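Local coordinates for manganese-containing pseudocatalase (Thermus thermophilus, PDB 2V8T), which catalyses the disproportionation of hydrogen peroxide to water and oxygen as a manganese catalase with two manganese ions in each subunit, at the interface of chains A and B. Numbering follows the deposited sequence. Chains: chain A/B, Manganese-containing pseudocatalase.

The interface of chains A and B. Residues chain A 33, 136-138; chain B 33, 136-139, 150.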
loop_
_atom_site.group_PDB
_atom_site.type_symbol
_atom_site.label_atom_id
_atom_site.label_comp_id
_atom_site.label_asym_id
_atom_site.label_seq_id
_atom_site.Cartn_x
_atom_site.Cartn_y
_atom_site.Cartn_z
ATOM N N ARG A 33 -2.560 13.335 1.938
ATOM C CA ARG A 33 -2.093 13.247 3.305
ATOM C C ARG A 33 -2.582 14.409 4.185
ATOM O O ARG A 33 -2.872 14.182 5.364
ATOM C CB ARG A 33 -0.556 13.243 3.300
ATOM C CG ARG A 33 0.029 13.245 4.672
ATOM C CD ARG A 33 1.530 13.186 4.624
ATOM N NE ARG A 33 2.029 13.299 6.025
ATOM C CZ ARG A 33 3.277 13.305 6.454
ATOM N NH1 ARG A 33 4.099 13.227 5.556
ATOM N NH2 ARG A 33 3.614 13.480 7.728
ATOM N N GLU A 136 -3.262 5.409 8.070
ATOM C CA GLU A 136 -2.022 5.796 8.708
ATOM C C GLU A 136 -1.759 7.306 8.632
ATOM O O GLU A 136 -0.804 7.809 9.201
ATOM C CB GLU A 136 -0.861 4.995 8.226
ATOM C CG GLU A 136 0.004 4.908 9.619
ATOM C CD GLU A 136 1.207 4.051 9.488
ATOM O OE1 GLU A 136 1.932 3.864 10.378
ATOM O OE2 GLU A 136 1.435 3.479 8.374
ATOM N N TYR A 137 -2.636 8.031 7.961
ATOM C CA TYR A 137 -2.638 9.499 7.986
ATOM C C TYR A 137 -3.204 10.040 9.306
ATOM O O TYR A 137 -3.162 11.264 9.517
ATOM C CB TYR A 137 -3.382 10.078 6.824
ATOM C CG TYR A 137 -2.807 9.809 5.442
ATOM C CD1 TYR A 137 -1.493 9.533 5.183
ATOM C CD2 TYR A 137 -3.641 9.926 4.345
ATOM C CE1 TYR A 137 -1.046 9.382 3.856
ATOM C CE2 TYR A 137 -3.240 9.810 3.044
ATOM C CZ TYR A 137 -1.959 9.522 2.797
ATOM O OH TYR A 137 -1.514 9.358 1.482
ATOM N N VAL A 138 -3.746 9.150 10.167
ATOM C CA VAL A 138 -4.309 9.529 11.476
ATOM C C VAL A 138 -3.256 9.314 12.552
ATOM O O VAL A 138 -2.613 8.266 12.606
ATOM C CB VAL A 138 -5.579 8.735 11.743
ATOM C CG1 VAL A 138 -6.070 8.897 13.176
ATOM C CG2 VAL A 138 -6.673 9.164 10.751
ATOM N N ARG B 33 6.248 4.315 11.493
ATOM C CA ARG B 33 6.045 5.697 11.106
ATOM C C ARG B 33 6.968 6.679 11.843
ATOM O O ARG B 33 7.429 7.643 11.222
ATOM C CB ARG B 33 4.592 6.048 11.467
ATOM C CG ARG B 33 4.268 7.479 11.243
ATOM C CD ARG B 33 2.860 7.803 11.425
ATOM N NE ARG B 33 2.676 9.259 11.129
ATOM C CZ ARG B 33 1.594 9.980 11.259
ATOM N NH1 ARG B 33 0.562 9.303 11.638
ATOM N NH2 ARG B 33 1.610 11.323 11.113
ATOM N N GLU B 136 5.984 7.921 2.127
ATOM C CA GLU B 136 5.023 8.912 2.577
ATOM C C GLU B 136 5.175 9.287 4.028
ATOM O O GLU B 136 4.518 10.210 4.514
ATOM C CB GLU B 136 3.625 8.528 2.253
ATOM C CG GLU B 136 3.051 10.023 1.953
ATOM C CD GLU B 136 1.720 10.011 1.318
ATOM O OE1 GLU B 136 1.153 10.989 0.998
ATOM O OE2 GLU B 136 1.127 8.933 1.135
ATOM N N TYR B 137 6.078 8.621 4.743
ATOM C CA TYR B 137 6.449 9.003 6.101
ATOM C C TYR B 137 7.377 10.220 6.097
ATOM O O TYR B 137 7.709 10.715 7.206
ATOM C CB TYR B 137 7.094 7.854 6.842
ATOM C CG TYR B 137 6.241 6.644 7.110
ATOM C CD1 TYR B 137 4.878 6.683 7.230
ATOM C CD2 TYR B 137 6.832 5.445 7.380
ATOM C CE1 TYR B 137 4.147 5.529 7.541
ATOM C CE2 TYR B 137 6.150 4.307 7.709
ATOM C CZ TYR B 137 4.810 4.340 7.781
ATOM O OH TYR B 137 4.121 3.174 8.097
ATOM N N VAL B 138 7.828 10.682 4.920
ATOM C CA VAL B 138 8.716 11.852 4.785
ATOM C C VAL B 138 7.896 13.079 4.459
ATOM O O VAL B 138 7.010 13.052 3.572
ATOM C CB VAL B 138 9.784 11.570 3.692
ATOM C CG1 VAL B 138 10.556 12.844 3.332
ATOM C CG2 VAL B 138 10.720 10.471 4.182
ATOM N N PHE B 139 8.232 14.168 5.140
ATOM C CA PHE B 139 7.666 15.500 4.942
ATOM C C PHE B 139 8.806 16.424 4.528
ATOM O O PHE B 139 9.734 16.652 5.305
ATOM C CB PHE B 139 7.036 15.981 6.265
ATOM C CG PHE B 139 6.377 17.304 6.128
ATOM C CD1 PHE B 139 5.084 17.393 5.606
ATOM C CD2 PHE B 139 7.000 18.497 6.502
ATOM C CE1 PHE B 139 4.433 18.614 5.491
ATOM C CE2 PHE B 139 6.376 19.711 6.391
ATOM C CZ PHE B 139 5.091 19.763 5.872
ATOM N N HIS B 150 7.443 20.470 11.945
ATOM C CA HIS B 150 7.262 19.029 11.751
ATOM C C HIS B 150 8.346 18.225 12.475
ATOM O O HIS B 150 8.045 17.220 13.106
ATOM C CB HIS B 150 7.362 18.737 10.223
ATOM C CG HIS B 150 7.427 17.271 9.940
ATOM N ND1 HIS B 150 8.642 16.609 9.897
ATOM C CD2 HIS B 150 6.494 16.308 9.778
ATOM C CE1 HIS B 150 8.400 15.299 9.715
ATOM N NE2 HIS B 150 7.104 15.086 9.635
HETATM O O HOH W 1 3.933 2.597 11.643
HETATM O O HOH W 2 -0.782 12.504 -0.157
HETATM O O HOH W 3 6.230 13.008 7.858
#
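Two subunits of this manganese catalase meet across a two-fold axis through the short 3-10 helices 135-137, in a patch of their interface within the deposited six-chain assembly. Each helix offers a glutamate and a tyrosine to its twin, so the two tyrosine-carboxylate hydrogen bonds are reciprocal. The phenol OH of B:Tyr137 donates to the carboxylate OE2 of A:Glu136 at 2.7 Å, and A:Tyr137 does the same to B:Glu136. Each hydroxyl comes from above the carboxylate plane, about 30° out of it, while OE2 lies at the ring's edge, in its plane. Ring and carboxylate planes are 87° apart. Beyond CG the glutamate chain is extended, carrying the carboxylate alongside the partner subunit to the tip of its tyrosine. Its other oxygen turns to water: A:Glu136 OE1 lies 2.7 Å from water 1, which also binds the backbone N of B:Arg33 at 2.9 Å; water 2 makes the twin bridge. The same OE1 packs 3.6 Å from CB of B:Arg33. A:Arg33 CA sits over the centre of the A:Tyr137 ring, and B:Arg33 CA over that of B:Tyr137, probably helping to hold each ring's orientation. The arginine leaves with CG anti to the backbone N (A:Arg33 chi1 176°) and runs extended past the opposing glutamate. Its NH1 is 3.2 Å from the carbonyl O of B:Glu136, which lies over the guanidinium face, where no N-H is directed, so no hydrogen bond forms. A:Arg33 NH2 instead holds water 3 at 2.7 Å, and this water also binds B:Tyr137 O; B:His150 NE2 lies 2.9 Å from water 3. CB of B:Phe139 packs over one face of the B:His150 ring, near its rim. A:Arg33 NH2 and B:Arg33 NH2 are 4.5 Å apart.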